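Local coordinates for protein KLLA0F20702p (Kluyveromyces lactis, PDB 5Y5A) that is the yeast telomerase subunit Est1, which binds the telomere protein Cdc13 and so is thought to recruit telomerase to chromosome ends, at residues F251-L263 against M360-M374. Numbering follows the deposited sequence.
Sequences FGNAAYQFVRSSL and MIFQDLILLIGSFHM
The amide of Gln363 joins the two helices by donating from NE2 to OD1 of Asn253 over 2.9 Å, a fairly straight bond that leaves in the plane of the glutamine amide but arrives above the asparagine carbonyl plane. The two amide planes stand almost perpendicular. A water 2.7 Å from OE1 of Gln363 donates to that oxygen, so both ends of the amide are engaged. The same side chain also illustrates how a polar residue can supply apolar packing: with CG anti to the backbone N (chi1 -170°), it runs across the Tyr256 ring, and its CG makes a CH-pi contact 3.7 Å from the ring centroid. The amide lies nearly parallel to the ring. Arg260 CG covers the opposite face, while Ile366 CG2 meets the edge at Tyr256 CE1, 3.6 Å away. Arg260 NH1 donates to Tyr256 OH as well as to the backbone of Met487. Replacing Tyr256 with an alanine is likely to leave Gln363 and Ile366 facing a gap and deprive Arg260 of one of its acceptors.

Within the all-helical Est1 DNA/RNA-binding domain, helix 251-263 crosses residues 360-374 of the long helix 339-379 at 46°, and Val259 enters as a knob in a hole formed by Leu367, Gly370, Ser371 and Met374. Its CG2 lies 3.6 Å from Leu367 CD1, and its CG1 lies 3.8 Å from Gly370 CA, where a side chain on the glycine would clash. Farther along, Leu263 CD1 rests 3.4 Å from Gly370 O, and the bent Met374 chain brings SD to 3.7 Å from Ser262 CB, with Phe275 of helix 271-279 touching both Val259 and Met374.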
loop_
_atom_site.group_PDB
_atom_site.type_symbol
_atom_site.label_atom_id
_atom_site.label_comp_id
_atom_site.label_asym_id
_atom_site.label_seq_id
_atom_site.Cartn_x
_atom_site.Cartn_y
_atom_site.Cartn_z
ATOM N N PHE A 251 3.404 -13.669 -1.237
ATOM C CA PHE A 251 2.116 -13.424 -1.865
ATOM C C PHE A 251 1.172 -12.625 -0.977
ATOM O O PHE A 251 0.290 -11.948 -1.483
ATOM C CB PHE A 251 1.476 -14.748 -2.287
ATOM C CG PHE A 251 2.238 -15.452 -3.367
ATOM C CD1 PHE A 251 2.468 -14.824 -4.587
ATOM C CD2 PHE A 251 2.739 -16.730 -3.167
ATOM C CE1 PHE A 251 3.180 -15.456 -5.588
ATOM C CE2 PHE A 251 3.450 -17.375 -4.169
ATOM C CZ PHE A 251 3.673 -16.732 -5.383
ATOM N N GLY A 252 1.355 -12.690 0.336
ATOM C CA GLY A 252 0.565 -11.844 1.218
ATOM C C GLY A 252 0.973 -10.386 1.080
ATOM O O GLY A 252 0.122 -9.505 1.013
ATOM N N ASN A 253 2.282 -10.132 1.044
ATOM C CA ASN A 253 2.800 -8.802 0.734
ATOM C C ASN A 253 2.286 -8.342 -0.637
ATOM O O ASN A 253 1.962 -7.171 -0.825
ATOM C CB ASN A 253 4.339 -8.785 0.743
ATOM C CG ASN A 253 4.946 -9.066 2.128
ATOM O OD1 ASN A 253 4.238 -9.280 3.117
ATOM N ND2 ASN A 253 6.275 -9.085 2.187
ATOM N N ALA A 254 2.204 -9.271 -1.588
ATOM C CA ALA A 254 1.760 -8.937 -2.944
ATOM C C ALA A 254 0.292 -8.528 -2.953
ATOM O O ALA A 254 -0.081 -7.479 -3.502
ATOM C CB ALA A 254 2.000 -10.125 -3.906
ATOM N N ALA A 255 -0.540 -9.358 -2.329
ATOM C CA ALA A 255 -1.967 -9.078 -2.190
ATOM C C ALA A 255 -2.197 -7.725 -1.536
ATOM O O ALA A 255 -3.030 -6.941 -1.984
ATOM C CB ALA A 255 -2.651 -10.181 -1.372
ATOM N N TYR A 256 -1.459 -7.460 -0.463
ATOM C CA TYR A 256 -1.587 -6.198 0.252
ATOM C C TYR A 256 -1.248 -5.011 -0.654
ATOM O O TYR A 256 -1.992 -4.035 -0.720
ATOM C CB TYR A 256 -0.696 -6.194 1.500
ATOM C CG TYR A 256 -0.571 -4.830 2.133
ATOM C CD1 TYR A 256 -1.661 -4.221 2.749
ATOM C CD2 TYR A 256 0.634 -4.142 2.102
ATOM C CE1 TYR A 256 -1.548 -2.964 3.319
ATOM C CE2 TYR A 256 0.757 -2.891 2.670
ATOM C CZ TYR A 256 -0.330 -2.306 3.274
ATOM O OH TYR A 256 -0.185 -1.057 3.832
ATOM N N GLN A 257 -0.129 -5.109 -1.364
ATOM C CA GLN A 257 0.279 -4.058 -2.288
ATOM C C GLN A 257 -0.729 -3.906 -3.428
ATOM O O GLN A 257 -1.017 -2.789 -3.870
ATOM C CB GLN A 257 1.674 -4.353 -2.837
ATOM C CG GLN A 257 2.772 -4.269 -1.778
ATOM C CD GLN A 257 3.088 -2.837 -1.362
ATOM O OE1 GLN A 257 3.005 -1.904 -2.167
ATOM N NE2 GLN A 257 3.451 -2.660 -0.103
ATOM N N PHE A 258 -1.266 -5.027 -3.901
ATOM C CA PHE A 258 -2.305 -4.974 -4.931
ATOM C C PHE A 258 -3.554 -4.252 -4.422
ATOM O O PHE A 258 -4.196 -3.512 -5.164
ATOM C CB PHE A 258 -2.675 -6.383 -5.419
ATOM C CG PHE A 258 -1.562 -7.087 -6.161
ATOM C CD1 PHE A 258 -0.531 -6.363 -6.750
ATOM C CD2 PHE A 258 -1.543 -8.473 -6.266
ATOM C CE1 PHE A 258 0.499 -7.009 -7.440
ATOM C CE2 PHE A 258 -0.518 -9.125 -6.950
ATOM C CZ PHE A 258 0.506 -8.390 -7.535
ATOM N N VAL A 259 -3.898 -4.476 -3.157
ATOM C CA VAL A 259 -5.064 -3.829 -2.566
ATOM C C VAL A 259 -4.811 -2.334 -2.422
ATOM O O VAL A 259 -5.669 -1.526 -2.745
ATOM C CB VAL A 259 -5.413 -4.436 -1.194
ATOM C CG1 VAL A 259 -6.398 -3.546 -0.451
ATOM C CG2 VAL A 259 -5.991 -5.836 -1.378
ATOM N N ARG A 260 -3.616 -1.967 -1.957
ATOM C CA ARG A 260 -3.250 -0.555 -1.852
ATOM C C ARG A 260 -3.302 0.144 -3.221
ATOM O O ARG A 260 -3.580 1.339 -3.310
ATOM C CB ARG A 260 -1.852 -0.396 -1.246
ATOM C CG ARG A 260 -1.709 -0.846 0.219
ATOM C CD ARG A 260 -2.558 -0.000 1.172
ATOM N NE ARG A 260 -2.344 1.433 0.997
ATOM C CZ ARG A 260 -1.432 2.146 1.656
ATOM N NH1 ARG A 260 -0.634 1.557 2.540
ATOM N NH2 ARG A 260 -1.320 3.453 1.433
ATOM N N SER A 261 -3.029 -0.610 -4.282
ATOM C CA SER A 261 -2.916 -0.032 -5.612
ATOM C C SER A 261 -4.297 0.187 -6.205
ATOM O O SER A 261 -4.469 0.998 -7.106
ATOM C CB SER A 261 -2.086 -0.932 -6.531
ATOM O OG SER A 261 -2.897 -1.951 -7.089
ATOM N N SER A 262 -5.273 -0.553 -5.688
ATOM C CA SER A 262 -6.637 -0.486 -6.184
ATOM C C SER A 262 -7.451 0.554 -5.448
ATOM O O SER A 262 -8.481 0.979 -5.937
ATOM C CB SER A 262 -7.338 -1.839 -6.043
ATOM O OG SER A 262 -6.589 -2.871 -6.640
ATOM N N LEU A 263 -6.995 0.937 -4.258
ATOM C CA LEU A 263 -7.788 1.772 -3.355
ATOM C C LEU A 263 -7.130 3.115 -3.009
ATOM O O LEU A 263 -7.626 3.850 -2.154
ATOM C CB LEU A 263 -8.071 1.008 -2.061
ATOM C CG LEU A 263 -8.820 -0.318 -2.184
ATOM C CD1 LEU A 263 -8.920 -0.952 -0.817
ATOM C CD2 LEU A 263 -10.197 -0.065 -2.751
ATOM N N MET A 360 3.524 -7.910 10.687
ATOM C CA MET A 360 2.751 -8.659 9.699
ATOM C C MET A 360 1.271 -8.678 10.094
ATOM O O MET A 360 0.376 -8.715 9.237
ATOM C CB MET A 360 3.301 -10.092 9.551
ATOM C CG MET A 360 2.561 -10.939 8.506
ATOM S SD MET A 360 2.621 -10.228 6.824
ATOM C CE MET A 360 4.367 -10.429 6.500
ATOM N N ILE A 361 1.004 -8.642 11.395
ATOM C CA ILE A 361 -0.382 -8.638 11.858
ATOM C C ILE A 361 -1.025 -7.313 11.495
ATOM O O ILE A 361 -2.189 -7.244 11.094
ATOM C CB ILE A 361 -0.468 -8.889 13.380
ATOM C CG1 ILE A 361 -0.107 -10.350 13.681
ATOM C CG2 ILE A 361 -1.856 -8.552 13.898
ATOM C CD1 ILE A 361 0.160 -10.649 15.140
ATOM N N PHE A 362 -0.230 -6.260 11.612
ATOM C CA PHE A 362 -0.639 -4.926 11.228
ATOM C C PHE A 362 -0.999 -4.909 9.743
ATOM O O PHE A 362 -2.049 -4.395 9.347
ATOM C CB PHE A 362 0.500 -3.953 11.547
ATOM C CG PHE A 362 0.158 -2.503 11.345
ATOM C CD1 PHE A 362 -0.445 -1.773 12.351
ATOM C CD2 PHE A 362 0.487 -1.857 10.165
ATOM C CE1 PHE A 362 -0.746 -0.428 12.177
ATOM C CE2 PHE A 362 0.194 -0.510 9.991
ATOM C CZ PHE A 362 -0.424 0.199 10.998
ATOM N N GLN A 363 -0.126 -5.477 8.918
ATOM C CA GLN A 363 -0.377 -5.526 7.478
ATOM C C GLN A 363 -1.659 -6.297 7.177
ATOM O O GLN A 363 -2.458 -5.877 6.345
ATOM C CB GLN A 363 0.801 -6.161 6.735
ATOM C CG GLN A 363 0.683 -6.013 5.220
ATOM C CD GLN A 363 1.937 -6.437 4.489
ATOM O OE1 GLN A 363 2.833 -5.622 4.247
ATOM N NE2 GLN A 363 2.011 -7.717 4.133
ATOM N N ASP A 364 -1.855 -7.410 7.881
ATOM C CA ASP A 364 -3.044 -8.235 7.716
ATOM C C ASP A 364 -4.329 -7.444 7.972
ATOM O O ASP A 364 -5.315 -7.611 7.261
ATOM C CB ASP A 364 -2.992 -9.445 8.657
ATOM C CG ASP A 364 -2.118 -10.573 8.125
ATOM O OD1 ASP A 364 -1.404 -10.376 7.115
ATOM O OD2 ASP A 364 -2.142 -11.664 8.742
ATOM N N LEU A 365 -4.300 -6.593 8.998
ATOM C CA LEU A 365 -5.439 -5.745 9.341
ATOM C C LEU A 365 -5.808 -4.811 8.193
ATOM O O LEU A 365 -6.963 -4.752 7.777
ATOM C CB LEU A 365 -5.135 -4.933 10.606
ATOM C CG LEU A 365 -6.147 -3.840 10.946
ATOM C CD1 LEU A 365 -7.458 -4.432 11.447
ATOM C CD2 LEU A 365 -5.573 -2.853 11.966
ATOM N N ILE A 366 -4.823 -4.098 7.662
ATOM C CA ILE A 366 -5.080 -3.172 6.560
ATOM C C ILE A 366 -5.507 -3.886 5.274
ATOM O O ILE A 366 -6.434 -3.439 4.588
ATOM C CB ILE A 366 -3.852 -2.315 6.272
ATOM C CG1 ILE A 366 -3.440 -1.566 7.544
ATOM C CG2 ILE A 366 -4.141 -1.331 5.144
ATOM C CD1 ILE A 366 -1.986 -1.177 7.544
ATOM N N LEU A 367 -4.835 -4.989 4.947
ATOM C CA LEU A 367 -5.242 -5.822 3.815
ATOM C C LEU A 367 -6.727 -6.196 3.928
ATOM O O LEU A 367 -7.492 -6.051 2.978
ATOM C CB LEU A 367 -4.387 -7.084 3.748
ATOM C CG LEU A 367 -4.864 -8.222 2.844
ATOM C CD1 LEU A 367 -4.758 -7.836 1.363
ATOM C CD2 LEU A 367 -4.063 -9.485 3.119
ATOM N N LEU A 368 -7.114 -6.659 5.113
ATOM C CA LEU A 368 -8.474 -7.108 5.386
ATOM C C LEU A 368 -9.499 -5.982 5.261
ATOM O O LEU A 368 -10.549 -6.152 4.631
ATOM C CB LEU A 368 -8.540 -7.726 6.786
ATOM C CG LEU A 368 -9.868 -8.360 7.182
ATOM C CD1 LEU A 368 -10.205 -9.501 6.224
ATOM C CD2 LEU A 368 -9.816 -8.834 8.635
ATOM N N ILE A 369 -9.199 -4.834 5.866
ATOM C CA ILE A 369 -10.066 -3.656 5.739
ATOM C C ILE A 369 -10.225 -3.279 4.268
ATOM O O ILE A 369 -11.338 -3.096 3.774
ATOM C CB ILE A 369 -9.506 -2.453 6.535
ATOM C CG1 ILE A 369 -9.859 -2.602 8.013
ATOM C CG2 ILE A 369 -10.072 -1.120 6.003
ATOM C CD1 ILE A 369 -9.103 -1.654 8.927
ATOM N N GLY A 370 -9.099 -3.171 3.572
ATOM C CA GLY A 370 -9.109 -2.910 2.146
ATOM C C GLY A 370 -9.894 -3.950 1.367
ATOM O O GLY A 370 -10.617 -3.617 0.439
ATOM N N SER A 371 -9.769 -5.212 1.760
ATOM C CA SER A 371 -10.443 -6.296 1.059
ATOM C C SER A 371 -11.966 -6.224 1.095
ATOM O O SER A 371 -12.631 -6.800 0.227
ATOM C CB SER A 371 -9.990 -7.640 1.616
ATOM O OG SER A 371 -8.686 -7.935 1.139
ATOM N N PHE A 372 -12.527 -5.539 2.089
ATOM C CA PHE A 372 -13.980 -5.371 2.129
ATOM C C PHE A 372 -14.414 -4.486 0.964
ATOM O O PHE A 372 -15.485 -4.685 0.385
ATOM C CB PHE A 372 -14.455 -4.769 3.466
ATOM C CG PHE A 372 -15.946 -4.471 3.504
ATOM C CD1 PHE A 372 -16.868 -5.492 3.701
ATOM C CD2 PHE A 372 -16.416 -3.175 3.353
ATOM C CE1 PHE A 372 -18.228 -5.232 3.733
ATOM C CE2 PHE A 372 -17.786 -2.901 3.380
ATOM C CZ PHE A 372 -18.691 -3.929 3.570
ATOM N N HIS A 373 -13.581 -3.511 0.617
ATOM C CA HIS A 373 -13.899 -2.625 -0.498
ATOM C C HIS A 373 -13.500 -3.271 -1.825
ATOM O O HIS A 373 -14.094 -2.978 -2.847
ATOM C CB HIS A 373 -13.220 -1.268 -0.322
ATOM C CG HIS A 373 -13.582 -0.583 0.960
ATOM N ND1 HIS A 373 -14.665 0.263 1.070
ATOM C CD2 HIS A 373 -13.026 -0.650 2.193
ATOM C CE1 HIS A 373 -14.751 0.701 2.312
ATOM N NE2 HIS A 373 -13.769 0.166 3.015
ATOM N N MET A 374 -12.500 -4.149 -1.806
ATOM C CA MET A 374 -12.234 -4.989 -2.977
ATOM C C MET A 374 -13.500 -5.796 -3.289
ATOM O O MET A 374 -13.951 -5.851 -4.434
ATOM C CB MET A 374 -11.044 -5.925 -2.742
ATOM C CG MET A 374 -9.714 -5.208 -2.479
ATOM S SD MET A 374 -9.206 -4.118 -3.834
ATOM C CE MET A 374 -8.642 -5.322 -5.041
HETATM O O HOH W 1 3.955 -5.428 1.792
#